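PDB 2B4W: uncharacterized protein from Leishmania major, which is of unknown function but probably forms a five-bladed beta-propeller related to the beta-fructosidase superfamily of carbohydrate-active enzymes. Local coordinates for residues Arg136-Gln141 with Val192-Leu197; Leu198-Gly204 with Phe229-Pro233; Lys247-Pro251 with Glu288-Thr292; Cys263-Gly268 with Tyr280-Asp285. Residues are numbered along the deposited sequence.

All four contacts are largely buried, but at different depths. Contact 4 is centred about 8 Å from the chain's centre and contact 1 about 10 Å, whereas contacts 3 and 2 lie about 15 Å and 17 Å out. Contacts 1 and 2 share the sheet holding strands 188-198 and 203-211; contacts 3 and 4 meet on neighbouring strands 277-283 and 287-293. Within sheets, contacts 2 and 4 rely on backbone hydrogen bonds, the former adding a salt bridge at its partly exposed end. Contact 1 joins two sheets through leucine packing, an arginine and bridging waters, and contact 3 packs a loop on a strand without a hydrogen bond between its segments. N193 brings contact 1 against contact 4.

Contact 1: Arg136-Gln141 with Val192-Leu197; sequences RVLQLQ and VNQAYL
Two neighbouring sheets, probably adjacent propeller blades, meet here through strand 136-139 of one and strand 194-197 of the other. The strands run nearly parallel, 15° apart with axes 6.6 Å apart at closest, and no direct backbone hydrogen bond joins them. L138 lies opposite A195 (CA to CA 6.2 Å) and L140 opposite L197 (6.3 Å). Extended backbone sends R136 and L138 toward the partner. L138, in the p,p rotamer, puts CD2 3.4 Å from A195 CB. R136 (chi1, chi2 m) donates from NE to N193 O at 3.1 Å, with V192 O over one guanidinium face and Y85 as cation-pi partner. N193 and Q194 both face I206, a classic beta bulge. One water joins R136 NH2 (3.1 Å) to N193 ND2 (3.0 Å), while N193 OD1 is hydrogen-bonded to H208 ND1. Two more sit on V137 O, at 2.8 and 3.0 Å, and reach A195 N (3.0 Å) and A195 O (2.9 Å) respectively. Water thus joins backbone groups too far apart to pair directly.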
loop_
_atom_site.group_PDB
_atom_site.type_symbol
_atom_site.label_atom_id
_atom_site.label_comp_id
_atom_site.label_asym_id
_atom_site.label_seq_id
_atom_site.Cartn_x
_atom_site.Cartn_y
_atom_site.Cartn_z
ATOM N N ARG A 136 -2.638 8.575 -0.582
ATOM C CA ARG A 136 -3.558 7.605 -0.018
ATOM C C ARG A 136 -4.711 8.244 0.749
ATOM O O ARG A 136 -4.636 9.327 1.325
ATOM C CB ARG A 136 -2.884 6.653 0.979
ATOM C CG ARG A 136 -1.792 5.762 0.445
ATOM C CD ARG A 136 -2.248 5.038 -0.809
ATOM N NE ARG A 136 -1.252 4.128 -1.363
ATOM C CZ ARG A 136 -0.410 4.381 -2.352
ATOM N NH1 ARG A 136 -0.365 5.549 -2.984
ATOM N NH2 ARG A 136 0.436 3.447 -2.751
ATOM N N VAL A 137 -5.828 7.497 0.766
ATOM C CA VAL A 137 -6.999 8.003 1.472
ATOM C C VAL A 137 -7.646 6.914 2.310
ATOM O O VAL A 137 -7.347 5.741 2.103
ATOM C CB VAL A 137 -8.080 8.519 0.502
ATOM C CG1 VAL A 137 -7.488 9.527 -0.474
ATOM C CG2 VAL A 137 -8.736 7.380 -0.284
ATOM N N LEU A 138 -8.537 7.390 3.162
ATOM C CA LEU A 138 -9.493 6.586 3.886
ATOM C C LEU A 138 -10.678 7.429 4.381
ATOM O O LEU A 138 -10.652 8.640 4.480
ATOM C CB LEU A 138 -8.906 5.856 5.082
ATOM C CG LEU A 138 -8.434 6.443 6.394
ATOM C CD1 LEU A 138 -9.417 7.019 7.377
ATOM C CD2 LEU A 138 -7.806 5.266 7.187
ATOM N N GLN A 139 -11.706 6.675 4.764
ATOM C CA GLN A 139 -12.867 7.248 5.434
ATOM C C GLN A 139 -12.671 7.270 6.947
ATOM O O GLN A 139 -12.363 6.205 7.509
ATOM C CB GLN A 139 -14.100 6.405 5.087
ATOM C CG GLN A 139 -15.381 7.014 5.688
ATOM C CD GLN A 139 -16.468 6.885 4.631
ATOM O OE1 GLN A 139 -16.512 5.833 4.001
ATOM N NE2 GLN A 139 -17.272 7.922 4.461
ATOM N N LEU A 140 -12.811 8.428 7.568
ATOM C CA LEU A 140 -12.589 8.663 8.986
ATOM C C LEU A 140 -13.807 8.291 9.823
ATOM O O LEU A 140 -14.871 7.996 9.286
ATOM C CB LEU A 140 -12.227 10.136 9.274
ATOM C CG LEU A 140 -10.911 10.614 8.649
ATOM C CD1 LEU A 140 -10.785 12.134 8.656
ATOM C CD2 LEU A 140 -9.722 9.996 9.372
ATOM N N GLN A 141 -13.623 8.306 11.145
ATOM C CA GLN A 141 -14.723 7.888 12.025
ATOM C C GLN A 141 -16.045 8.574 11.757
ATOM O O GLN A 141 -17.145 8.013 11.705
ATOM C CB GLN A 141 -14.261 8.147 13.471
ATOM C CG GLN A 141 -15.105 7.409 14.495
ATOM C CD GLN A 141 -14.717 7.661 15.941
ATOM O OE1 GLN A 141 -14.626 8.804 16.391
ATOM N NE2 GLN A 141 -14.502 6.565 16.674
ATOM N N VAL A 192 2.856 6.240 3.134
ATOM C CA VAL A 192 1.719 5.453 3.553
ATOM C C VAL A 192 1.305 4.629 2.336
ATOM O O VAL A 192 1.268 5.135 1.222
ATOM C CB VAL A 192 0.553 6.299 4.059
ATOM C CG1 VAL A 192 -0.665 5.414 4.329
ATOM C CG2 VAL A 192 0.932 7.065 5.318
ATOM N N ASN A 193 1.034 3.360 2.547
ATOM C CA ASN A 193 0.624 2.459 1.478
ATOM C C ASN A 193 -0.825 2.033 1.695
ATOM O O ASN A 193 -1.583 1.877 0.752
ATOM C CB ASN A 193 1.549 1.250 1.417
ATOM C CG ASN A 193 2.902 1.608 0.807
ATOM O OD1 ASN A 193 3.842 1.920 1.526
ATOM N ND2 ASN A 193 2.928 1.559 -0.521
ATOM N N GLN A 194 -1.205 1.828 2.955
ATOM C CA GLN A 194 -2.588 1.520 3.295
ATOM C C GLN A 194 -2.877 2.108 4.681
ATOM O O GLN A 194 -2.134 1.813 5.635
ATOM C CB GLN A 194 -2.858 0.020 3.229
ATOM C CG GLN A 194 -4.333 -0.390 3.294
ATOM C CD GLN A 194 -5.024 -0.056 1.989
ATOM O OE1 GLN A 194 -4.392 -0.072 0.934
ATOM N NE2 GLN A 194 -6.308 0.263 2.031
ATOM N N ALA A 195 -3.932 2.918 4.724
ATOM C CA ALA A 195 -4.507 3.478 5.939
ATOM C C ALA A 195 -5.794 2.770 6.365
ATOM O O ALA A 195 -6.657 2.360 5.597
ATOM C CB ALA A 195 -4.757 4.975 5.814
ATOM N N TYR A 196 -5.922 2.621 7.680
ATOM C CA TYR A 196 -6.999 1.928 8.359
ATOM C C TYR A 196 -7.638 2.813 9.423
ATOM O O TYR A 196 -6.901 3.528 10.102
ATOM C CB TYR A 196 -6.488 0.660 9.063
ATOM C CG TYR A 196 -5.892 -0.327 8.066
ATOM C CD1 TYR A 196 -4.603 -0.202 7.601
ATOM C CD2 TYR A 196 -6.679 -1.375 7.589
ATOM C CE1 TYR A 196 -4.064 -1.100 6.693
ATOM C CE2 TYR A 196 -6.157 -2.268 6.683
ATOM C CZ TYR A 196 -4.855 -2.126 6.241
ATOM O OH TYR A 196 -4.351 -3.026 5.321
ATOM N N LEU A 197 -8.956 2.716 9.548
ATOM C CA LEU A 197 -9.647 3.367 10.650
ATOM C C LEU A 197 -9.710 2.422 11.847
ATOM O O LEU A 197 -10.134 1.276 11.730
ATOM C CB LEU A 197 -11.070 3.782 10.286
ATOM C CG LEU A 197 -11.960 4.284 11.438
ATOM C CD1 LEU A 197 -11.409 5.602 11.954
ATOM C CD2 LEU A 197 -13.411 4.436 11.001
HETATM O O HOH W 1 0.584 0.450 -2.048
HETATM O O HOH W 2 -5.104 4.133 2.287
HETATM O O HOH W 3 -8.189 3.068 3.265
#

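Contact 2: Leu198-Gly204 with Phe229-Pro233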
loop_
_atom_site.group_PDB
_atom_site.type_symbol
_atom_site.label_atom_id
_atom_site.label_comp_id
_atom_site.label_asym_id
_atom_site.label_seq_id
_atom_site.Cartn_x
_atom_site.Cartn_y
_atom_site.Cartn_z
ATOM N N LEU A 198 -9.286 2.941 12.985
ATOM C CA LEU A 198 -9.285 2.215 14.238
ATOM C C LEU A 198 -10.445 2.613 15.124
ATOM O O LEU A 198 -10.882 3.759 15.128
ATOM C CB LEU A 198 -7.965 2.497 14.983
ATOM C CG LEU A 198 -6.696 2.193 14.186
ATOM C CD1 LEU A 198 -5.438 2.387 15.031
ATOM C CD2 LEU A 198 -6.755 0.774 13.643
ATOM N N SER A 199 -10.946 1.689 15.928
ATOM C CA SER A 199 -12.040 1.938 16.836
ATOM C C SER A 199 -11.811 3.142 17.746
ATOM O O SER A 199 -12.791 3.685 18.275
ATOM C CB SER A 199 -12.274 0.698 17.719
ATOM O OG SER A 199 -11.128 0.629 18.551
ATOM N N SER A 200 -10.584 3.597 17.931
ATOM C CA SER A 200 -10.237 4.780 18.695
ATOM C C SER A 200 -10.522 6.092 17.971
ATOM O O SER A 200 -10.487 7.156 18.599
ATOM C CB SER A 200 -8.741 4.734 19.044
ATOM O OG SER A 200 -7.979 4.332 17.935
ATOM N N GLY A 201 -10.770 6.012 16.668
ATOM C CA GLY A 201 -10.973 7.200 15.857
ATOM C C GLY A 201 -9.675 7.665 15.216
ATOM O O GLY A 201 -9.615 8.517 14.338
ATOM N N LYS A 202 -8.586 7.097 15.676
ATOM C CA LYS A 202 -7.235 7.252 15.215
ATOM C C LYS A 202 -7.043 6.467 13.911
ATOM O O LYS A 202 -7.892 5.678 13.504
ATOM C CB LYS A 202 -6.173 6.761 16.210
ATOM C CG LYS A 202 -6.253 7.443 17.566
ATOM C CD LYS A 202 -4.910 7.405 18.281
ATOM C CE LYS A 202 -4.949 8.171 19.597
ATOM N NZ LYS A 202 -6.331 8.367 20.119
ATOM N N VAL A 203 -5.908 6.715 13.276
ATOM C CA VAL A 203 -5.641 6.085 11.983
ATOM C C VAL A 203 -4.393 5.213 12.019
ATOM O O VAL A 203 -3.297 5.684 12.284
ATOM C CB VAL A 203 -5.485 7.148 10.880
ATOM C CG1 VAL A 203 -5.108 6.483 9.560
ATOM C CG2 VAL A 203 -6.766 7.962 10.728
ATOM N N GLY A 204 -4.606 3.935 11.743
ATOM C CA GLY A 204 -3.554 2.971 11.576
ATOM C C GLY A 204 -2.981 3.033 10.170
ATOM O O GLY A 204 -3.666 2.736 9.192
ATOM N N PHE A 229 2.625 3.148 11.891
ATOM C CA PHE A 229 2.435 4.151 12.909
ATOM C C PHE A 229 0.942 4.435 13.069
ATOM O O PHE A 229 0.117 4.036 12.244
ATOM C CB PHE A 229 3.178 5.454 12.582
ATOM C CG PHE A 229 2.767 6.045 11.245
ATOM C CD1 PHE A 229 3.425 5.638 10.093
ATOM C CD2 PHE A 229 1.747 6.966 11.138
ATOM C CE1 PHE A 229 3.041 6.158 8.872
ATOM C CE2 PHE A 229 1.344 7.478 9.923
ATOM C CZ PHE A 229 2.025 7.067 8.793
ATOM N N VAL A 230 0.635 5.156 14.143
ATOM C CA VAL A 230 -0.753 5.560 14.359
ATOM C C VAL A 230 -0.780 7.085 14.385
ATOM O O VAL A 230 0.102 7.708 14.972
ATOM C CB VAL A 230 -1.351 4.970 15.638
ATOM C CG1 VAL A 230 -2.752 5.478 15.907
ATOM C CG2 VAL A 230 -1.374 3.448 15.537
ATOM N N LEU A 231 -1.798 7.594 13.713
ATOM C CA LEU A 231 -2.042 9.003 13.568
ATOM C C LEU A 231 -3.297 9.413 14.315
ATOM O O LEU A 231 -4.333 8.773 14.164
ATOM C CB LEU A 231 -2.242 9.385 12.088
ATOM C CG LEU A 231 -2.922 10.755 11.931
ATOM C CD1 LEU A 231 -1.901 11.840 12.237
ATOM C CD2 LEU A 231 -3.530 10.937 10.548
ATOM N N ASP A 232 -3.170 10.491 15.077
ATOM C CA ASP A 232 -4.391 11.122 15.566
ATOM C C ASP A 232 -4.775 12.234 14.595
ATOM O O ASP A 232 -4.042 13.212 14.491
ATOM C CB ASP A 232 -4.216 11.646 16.983
ATOM C CG ASP A 232 -5.534 12.094 17.595
ATOM O OD1 ASP A 232 -6.172 12.986 16.997
ATOM O OD2 ASP A 232 -5.894 11.543 18.652
ATOM N N PRO A 233 -5.905 12.069 13.915
ATOM C CA PRO A 233 -6.243 12.930 12.781
ATOM C C PRO A 233 -6.550 14.347 13.259
ATOM O O PRO A 233 -6.599 15.282 12.459
ATOM C CB PRO A 233 -7.461 12.258 12.150
ATOM C CG PRO A 233 -8.017 11.329 13.165
ATOM C CD PRO A 233 -6.957 11.082 14.193
#
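V203 is the apolar centre: its CB lies 4.1 Å from L231 CB, and its CG2 4.3 Å from P233 CG. On the other face of the sheet V230 CG1 touches L198 CD1 at 4.2 Å and K202 CB at 3.7 Å. G204, opposite V230, has no side chain there; a CB would be crowded by L198 CD2. Between these two layers runs the antiparallel ladder of the hairpin formed by strands 203-211 and 223-231. V203 and L231 are a hydrogen-bonded pair of it, V203 N giving to L231 O at 2.7 Å and L231 N to V203 O at 2.8 Å. Farther out, a type I turn from L198 to G201, with G201 at positive phi as its G1 bulge, closes the neighbouring hairpin. At the polar edge K202 NZ forms a long salt bridge with D232 OD2 (3.5 Å), while D232 OD1 accepts from the amides of Q234 and S235. Two short backbone bonds thus fix the register; the charge pair is a loose addition.

Contact 3: Lys247-Pro251 with Glu288-Thr292; sequences KSCYP and EGRIT
Residues 247-249 form a short 3-10 turn, with a weak Y250 N to K247 O bond of 3.3 Å, before the chain straightens at Y250 (phi/psi -104/155). Segment 288-292 is extended strand. The nearest CA atoms are those of Y250 and G289, 6.2 Å apart, and no hydrogen bond crosses. Y250, with chi1 m and chi2 near 83°, turns the edge of its ring to the strand, CE2 standing 3.6 Å from G289 C and 3.7 Å from R290 N. A CB on G289 would clash with the ring. I291 (p,t) places CG2 over one ring face, a CH-pi contact of 3.9 Å to the centroid, 18° off the normal; its CD1 meets C249 CB at 3.8 Å. Y250 OH is hydrogen-bonded to N226. Pairing of the strand with 16-23 is consistent with closure of a propeller's last blade by an N-terminal strand. The loop packs on strand 287-293, which runs between 277-283 and 16-23, antiparallel to both, while S248 OG reaches E9 in helix 3-11.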
loop_
_atom_site.group_PDB
_atom_site.type_symbol
_atom_site.label_atom_id
_atom_site.label_comp_id
_atom_site.label_asym_id
_atom_site.label_seq_id
_atom_site.Cartn_x
_atom_site.Cartn_y
_atom_site.Cartn_z
ATOM N N LYS A 247 13.055 -7.354 4.111
ATOM C CA LYS A 247 13.421 -8.301 3.067
ATOM C C LYS A 247 13.682 -9.696 3.624
ATOM O O LYS A 247 13.263 -10.708 3.067
ATOM C CB LYS A 247 14.690 -7.839 2.330
ATOM C CG LYS A 247 14.844 -8.002 0.860
ATOM C CD LYS A 247 14.092 -9.127 0.205
ATOM C CE LYS A 247 14.660 -9.393 -1.193
ATOM N NZ LYS A 247 15.259 -10.755 -1.203
ATOM N N SER A 248 14.422 -9.753 4.740
ATOM C CA SER A 248 14.777 -11.047 5.303
ATOM C C SER A 248 13.608 -11.758 5.964
ATOM O O SER A 248 13.770 -12.912 6.389
ATOM C CB SER A 248 15.854 -10.875 6.380
ATOM O OG SER A 248 15.332 -9.971 7.345
ATOM N N CYS A 249 12.468 -11.093 6.079
ATOM C CA CYS A 249 11.271 -11.665 6.673
ATOM C C CYS A 249 10.509 -12.600 5.743
ATOM O O CYS A 249 9.730 -13.442 6.189
ATOM C CB CYS A 249 10.288 -10.542 7.037
ATOM S SG CYS A 249 10.802 -9.602 8.465
ATOM N N TYR A 250 10.733 -12.381 4.459
ATOM C CA TYR A 250 10.136 -13.055 3.326
ATOM C C TYR A 250 11.126 -14.045 2.734
ATOM O O TYR A 250 12.326 -13.848 2.893
ATOM C CB TYR A 250 9.711 -12.037 2.248
ATOM C CG TYR A 250 8.782 -10.974 2.801
ATOM C CD1 TYR A 250 9.253 -9.857 3.471
ATOM C CD2 TYR A 250 7.406 -11.107 2.636
ATOM C CE1 TYR A 250 8.402 -8.881 3.980
ATOM C CE2 TYR A 250 6.555 -10.142 3.139
ATOM C CZ TYR A 250 7.040 -9.045 3.804
ATOM O OH TYR A 250 6.151 -8.098 4.283
ATOM N N PRO A 251 10.658 -15.075 2.062
ATOM C CA PRO A 251 11.612 -16.006 1.459
ATOM C C PRO A 251 12.587 -15.295 0.520
ATOM O O PRO A 251 12.381 -14.211 -0.024
ATOM C CB PRO A 251 10.730 -16.973 0.674
ATOM C CG PRO A 251 9.393 -16.896 1.340
ATOM C CD PRO A 251 9.273 -15.479 1.823
ATOM N N GLU A 288 5.927 -10.484 -4.755
ATOM C CA GLU A 288 4.966 -10.086 -3.726
ATOM C C GLU A 288 5.048 -11.102 -2.591
ATOM O O GLU A 288 4.965 -12.295 -2.850
ATOM C CB GLU A 288 3.558 -9.968 -4.307
ATOM C CG GLU A 288 2.482 -9.334 -3.460
ATOM C CD GLU A 288 2.637 -7.891 -3.062
ATOM O OE1 GLU A 288 3.362 -7.128 -3.748
ATOM O OE2 GLU A 288 2.007 -7.466 -2.045
ATOM N N GLY A 289 5.219 -10.607 -1.364
ATOM C CA GLY A 289 5.299 -11.519 -0.247
ATOM C C GLY A 289 4.167 -11.318 0.748
ATOM O O GLY A 289 3.475 -10.295 0.782
ATOM N N ARG A 290 3.983 -12.334 1.584
ATOM C CA ARG A 290 3.105 -12.299 2.738
ATOM C C ARG A 290 3.820 -12.904 3.954
ATOM O O ARG A 290 4.326 -14.028 3.870
ATOM C CB ARG A 290 1.808 -13.062 2.460
ATOM C CG ARG A 290 0.949 -13.275 3.697
ATOM C CD ARG A 290 -0.242 -14.147 3.454
ATOM N NE ARG A 290 0.002 -15.571 3.335
ATOM C CZ ARG A 290 0.304 -16.401 4.330
ATOM N NH1 ARG A 290 0.433 -16.017 5.585
ATOM N NH2 ARG A 290 0.505 -17.698 4.094
ATOM N N ILE A 291 3.834 -12.156 5.050
ATOM C CA ILE A 291 4.297 -12.629 6.342
ATOM C C ILE A 291 3.155 -12.400 7.346
ATOM O O ILE A 291 2.433 -11.407 7.189
ATOM C CB ILE A 291 5.569 -11.958 6.894
ATOM C CG1 ILE A 291 5.478 -10.445 7.014
ATOM C CG2 ILE A 291 6.778 -12.445 6.078
ATOM C CD1 ILE A 291 6.670 -9.687 7.586
ATOM N N THR A 292 3.061 -13.318 8.291
ATOM C CA THR A 292 2.085 -13.266 9.391
ATOM C C THR A 292 2.841 -12.763 10.614
ATOM O O THR A 292 3.858 -13.330 10.994
ATOM C CB THR A 292 1.424 -14.631 9.607
ATOM O OG1 THR A 292 0.783 -15.057 8.391
ATOM C CG2 THR A 292 0.345 -14.558 10.671
#

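Contact 4: Cys263-Gly268 with Tyr280-Asp285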
loop_
_atom_site.group_PDB
_atom_site.type_symbol
_atom_site.label_atom_id
_atom_site.label_comp_id
_atom_site.label_asym_id
_atom_site.label_seq_id
_atom_site.Cartn_x
_atom_site.Cartn_y
_atom_site.Cartn_z
ATOM N N CYS A 263 15.108 -4.000 0.100
ATOM C CA CYS A 263 13.885 -3.275 -0.178
ATOM C C CYS A 263 12.589 -4.074 -0.070
ATOM O O CYS A 263 12.456 -5.070 -0.770
ATOM C CB CYS A 263 13.942 -2.719 -1.614
ATOM S SG CYS A 263 12.431 -1.878 -2.174
ATOM N N VAL A 264 11.620 -3.660 0.753
ATOM C CA VAL A 264 10.256 -4.166 0.689
ATOM C C VAL A 264 9.272 -2.989 0.729
ATOM O O VAL A 264 9.463 -2.047 1.478
ATOM C CB VAL A 264 9.833 -5.126 1.811
ATOM C CG1 VAL A 264 10.425 -6.513 1.600
ATOM C CG2 VAL A 264 10.218 -4.516 3.148
ATOM N N PHE A 265 8.230 -3.064 -0.084
ATOM C CA PHE A 265 7.333 -1.911 -0.225
ATOM C C PHE A 265 5.914 -2.356 0.076
ATOM O O PHE A 265 5.362 -3.102 -0.743
ATOM C CB PHE A 265 7.525 -1.436 -1.660
ATOM C CG PHE A 265 6.670 -0.282 -2.125
ATOM C CD1 PHE A 265 5.390 -0.518 -2.611
ATOM C CD2 PHE A 265 7.150 1.016 -2.083
ATOM C CE1 PHE A 265 4.611 0.533 -3.042
ATOM C CE2 PHE A 265 6.363 2.076 -2.517
ATOM C CZ PHE A 265 5.089 1.841 -2.999
ATOM N N ALA A 266 5.421 -1.919 1.215
ATOM C CA ALA A 266 4.184 -2.361 1.832
ATOM C C ALA A 266 2.979 -2.304 0.912
ATOM O O ALA A 266 2.759 -1.346 0.165
ATOM C CB ALA A 266 3.893 -1.519 3.087
ATOM N N SER A 267 2.174 -3.355 0.961
ATOM C CA SER A 267 0.911 -3.385 0.220
ATOM C C SER A 267 -0.263 -3.089 1.156
ATOM O O SER A 267 -1.035 -2.165 0.940
ATOM C CB SER A 267 0.726 -4.730 -0.472
ATOM O OG SER A 267 1.805 -4.988 -1.353
ATOM N N GLY A 268 -0.358 -3.875 2.225
ATOM C CA GLY A 268 -1.278 -3.612 3.333
ATOM C C GLY A 268 -1.413 -4.814 4.246
ATOM O O GLY A 268 -0.823 -5.887 4.032
ATOM N N TYR A 280 1.063 -8.143 3.438
ATOM C CA TYR A 280 1.385 -8.244 2.024
ATOM C C TYR A 280 2.319 -7.109 1.642
ATOM O O TYR A 280 2.139 -5.944 2.020
ATOM C CB TYR A 280 0.104 -8.215 1.196
ATOM C CG TYR A 280 -0.778 -9.426 1.412
ATOM C CD1 TYR A 280 -1.617 -9.573 2.504
ATOM C CD2 TYR A 280 -0.745 -10.448 0.474
ATOM C CE1 TYR A 280 -2.408 -10.705 2.661
ATOM C CE2 TYR A 280 -1.524 -11.566 0.624
ATOM C CZ TYR A 280 -2.358 -11.697 1.715
ATOM O OH TYR A 280 -3.105 -12.847 1.803
ATOM N N SER A 281 3.360 -7.486 0.890
ATOM C CA SER A 281 4.364 -6.513 0.517
ATOM C C SER A 281 4.991 -6.824 -0.836
ATOM O O SER A 281 5.123 -7.994 -1.183
ATOM C CB SER A 281 5.501 -6.498 1.540
ATOM O OG SER A 281 6.314 -5.338 1.412
ATOM N N GLY A 282 5.364 -5.742 -1.526
ATOM C CA GLY A 282 6.266 -5.915 -2.664
ATOM C C GLY A 282 7.630 -6.281 -2.074
ATOM O O GLY A 282 7.985 -5.772 -1.014
ATOM N N VAL A 283 8.343 -7.154 -2.760
ATOM C CA VAL A 283 9.636 -7.664 -2.336
ATOM C C VAL A 283 10.696 -7.444 -3.416
ATOM O O VAL A 283 10.539 -7.946 -4.532
ATOM C CB VAL A 283 9.495 -9.161 -2.003
ATOM C CG1 VAL A 283 10.857 -9.748 -1.678
ATOM C CG2 VAL A 283 8.509 -9.373 -0.856
ATOM N N GLY A 284 11.762 -6.702 -3.130
ATOM C CA GLY A 284 12.842 -6.492 -4.095
ATOM C C GLY A 284 12.450 -5.894 -5.421
ATOM O O GLY A 284 13.235 -5.982 -6.379
ATOM N N ASP A 285 11.277 -5.285 -5.537
ATOM C CA ASP A 285 10.686 -4.763 -6.755
ATOM C C ASP A 285 10.560 -5.864 -7.808
ATOM O O ASP A 285 10.550 -5.592 -9.012
ATOM C CB ASP A 285 11.435 -3.570 -7.354
ATOM C CG ASP A 285 10.950 -2.241 -6.802
ATOM O OD1 ASP A 285 10.295 -2.201 -5.735
ATOM O OD2 ASP A 285 11.218 -1.191 -7.418
#
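Across segments 263-268 and 280-285 most of the amides and carbonyls that face the partner strand find a backbone partner. G284 N gives to C263 O at 3.0 Å. F265 and G282 form a reciprocal pair, F265 N to G282 O at 2.9 Å and G282 N to F265 O at 2.8 Å. G282 O also accepts from S281 OG (3.0 Å) and receives a CA-H...O contact from V264 CA (3.3 Å). The amides of both S267 and G268 turn to one acceptor, Y280 O, at 2.8 and 3.2 Å, and Y280 N returns a bond to G268 O at 3.0 Å. Two residues against one define a classic beta bulge, with S267 at phi/psi -101/-55. The bulge interrupts an antiparallel hairpin of strands 264-271 and 277-283, consistent with the inner strands of a propeller blade; it shifts the register by one after the A266-S281 pair. Outside the ladder, V264 bonds through its backbone to Y224, and S281 to G289. Both serine hydroxyls have further partners: S267 OG meets E288 OE2 and C33 O, and S281 OG meets N226 ND2. Apolar packing is modest, V264 CG1 lying 4.2 Å from V283 CG2. G284 and D285 both adopt positive phi where the chain leaves the strand, and D285 OD1 stands 4.2 Å from C263 SG.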